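Local coordinates for protein arginase 1, mitochondrial (Arabidopsis thaliana, PDB 6VSU) that hydrolyses L-arginine to urea and L-ornithine with two manganese ions per subunit, and also converts agmatine to putrescine, at residues 286-291 and 313-318. Residues are numbered along the deposited sequence; the frame is centred on the assembly and turned at random.
Sequences VGADVV and RELAAK
L315 reaches from its helix to the strand with one methyl, CD1, which comes down between the side chains of A288 and V290; the arrangement illustrates how an α/β fold seats a helix on its sheet through alternate strand residues. CD1 of L315 lies 3.7 Å from CG2 of V290 and 4.0 Å from CB of A288. The V290 and L315 side chains meet at a slant, branch against branch. In V290, CG1 stands anti to the backbone N (chi1 177°), which leaves CG2 beside that nitrogen as the methyl that meets the leucine. The side chains that meet are all apolar, and the interface is small, burying 113 Å² in all. Between A288 and V290, D289 points its side chain to the other face of the sheet, where S143, Y245 and S247 hydrogen-bond its carboxylate near the manganese ligand H140. The axes of segments 286-291 and 313-318 run antiparallel (179°), with a closest approach of 9.6 Å, as expected where a chain leaves a parallel sheet and returns along its face. L315 also touches L134 and I246, I248 of the flanking strands 131-136 and 244-249, so that this one leucine of helix 303-319 touches three adjacent strands in the middle of the arginase sheet.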
loop_
_atom_site.group_PDB
_atom_site.type_symbol
_atom_site.label_atom_id
_atom_site.label_comp_id
_atom_site.label_asym_id
_atom_site.label_seq_id
_atom_site.Cartn_x
_atom_site.Cartn_y
_atom_site.Cartn_z
ATOM N N VAL E 286 13.128 -35.625 9.676
ATOM C CA VAL E 286 12.222 -36.644 9.088
ATOM C C VAL E 286 11.036 -35.924 8.511
ATOM O O VAL E 286 10.387 -36.488 7.666
ATOM C CB VAL E 286 11.761 -37.702 10.097
ATOM C CG1 VAL E 286 12.933 -38.634 10.435
ATOM C CG2 VAL E 286 11.122 -37.105 11.356
ATOM N N GLY E 287 10.834 -34.688 8.918
ATOM C CA GLY E 287 9.779 -33.861 8.341
ATOM C C GLY E 287 9.822 -32.452 8.898
ATOM O O GLY E 287 10.521 -32.219 9.917
ATOM N N ALA E 288 9.062 -31.558 8.278
ATOM C CA ALA E 288 9.033 -30.151 8.682
ATOM C C ALA E 288 7.722 -29.516 8.221
ATOM O O ALA E 288 7.048 -30.050 7.353
ATOM C CB ALA E 288 10.254 -29.437 8.143
ATOM N N ASP E 289 7.406 -28.359 8.778
ATOM C CA ASP E 289 6.306 -27.534 8.249
ATOM C C ASP E 289 6.731 -26.067 8.271
ATOM O O ASP E 289 7.593 -25.671 9.096
ATOM C CB ASP E 289 4.976 -27.871 8.918
ATOM C CG ASP E 289 4.893 -27.589 10.395
ATOM O OD1 ASP E 289 5.192 -26.446 10.792
ATOM O OD2 ASP E 289 4.393 -28.516 11.141
ATOM N N VAL E 290 6.099 -25.291 7.403
ATOM C CA VAL E 290 6.164 -23.802 7.428
ATOM C C VAL E 290 4.746 -23.267 7.396
ATOM O O VAL E 290 4.055 -23.494 6.386
ATOM C CB VAL E 290 6.998 -23.256 6.273
ATOM C CG1 VAL E 290 6.988 -21.734 6.298
ATOM C CG2 VAL E 290 8.407 -23.790 6.375
ATOM N N VAL E 291 4.314 -22.634 8.483
ATOM C CA VAL E 291 2.877 -22.335 8.721
ATOM C C VAL E 291 2.740 -20.844 9.065
ATOM O O VAL E 291 3.746 -20.175 9.382
ATOM C CB VAL E 291 2.324 -23.197 9.863
ATOM C CG1 VAL E 291 2.429 -24.679 9.567
ATOM C CG2 VAL E 291 3.008 -22.929 11.190
ATOM N N ARG E 313 13.052 -23.585 1.219
ATOM C CA ARG E 313 14.220 -24.004 0.418
ATOM C C ARG E 313 15.351 -24.503 1.355
ATOM O O ARG E 313 15.992 -25.534 1.019
ATOM C CB ARG E 313 14.681 -22.828 -0.450
ATOM C CG ARG E 313 13.751 -22.435 -1.596
ATOM C CD ARG E 313 14.111 -21.058 -2.111
ATOM N NE ARG E 313 15.495 -20.896 -2.521
ATOM C CZ ARG E 313 15.913 -20.601 -3.721
ATOM N NH1 ARG E 313 15.076 -20.335 -4.708
ATOM N NH2 ARG E 313 17.206 -20.522 -3.926
ATOM N N GLU E 314 15.639 -23.754 2.417
ATOM C CA GLU E 314 16.716 -24.115 3.373
ATOM C C GLU E 314 16.365 -25.437 4.072
ATOM O O GLU E 314 17.248 -26.259 4.216
ATOM C CB GLU E 314 17.023 -22.924 4.280
ATOM C CG GLU E 314 17.645 -21.756 3.532
ATOM C CD GLU E 314 18.915 -22.092 2.776
ATOM O OE1 GLU E 314 19.824 -22.652 3.387
ATOM O OE2 GLU E 314 18.975 -21.815 1.585
ATOM N N LEU E 315 15.096 -25.633 4.433
ATOM C CA LEU E 315 14.668 -26.892 5.070
ATOM C C LEU E 315 14.868 -28.029 4.075
ATOM O O LEU E 315 15.226 -29.184 4.466
ATOM C CB LEU E 315 13.210 -26.786 5.503
ATOM C CG LEU E 315 12.966 -26.035 6.804
ATOM C CD1 LEU E 315 11.459 -25.798 7.012
ATOM C CD2 LEU E 315 13.540 -26.763 8.035
ATOM N N ALA E 316 14.511 -27.788 2.820
ATOM C CA ALA E 316 14.612 -28.825 1.795
ATOM C C ALA E 316 16.086 -29.249 1.733
ATOM O O ALA E 316 16.332 -30.420 1.587
ATOM C CB ALA E 316 14.119 -28.318 0.457
ATOM N N ALA E 317 17.017 -28.290 1.777
ATOM C CA ALA E 317 18.461 -28.589 1.626
ATOM C C ALA E 317 18.914 -29.456 2.798
ATOM O O ALA E 317 19.823 -30.255 2.622
ATOM C CB ALA E 317 19.264 -27.312 1.542
ATOM N N LYS E 318 18.235 -29.326 3.937
ATOM C CA LYS E 318 18.569 -30.071 5.158
ATOM C C LYS E 318 17.907 -31.455 5.180
ATOM O O LYS E 318 18.492 -32.420 5.741
ATOM C CB LYS E 318 18.105 -29.232 6.339
ATOM C CG LYS E 318 18.550 -29.761 7.670
ATOM C CD LYS E 318 18.519 -28.711 8.747
ATOM C CE LYS E 318 19.299 -29.161 9.967
ATOM N NZ LYS E 318 20.717 -28.851 9.776
#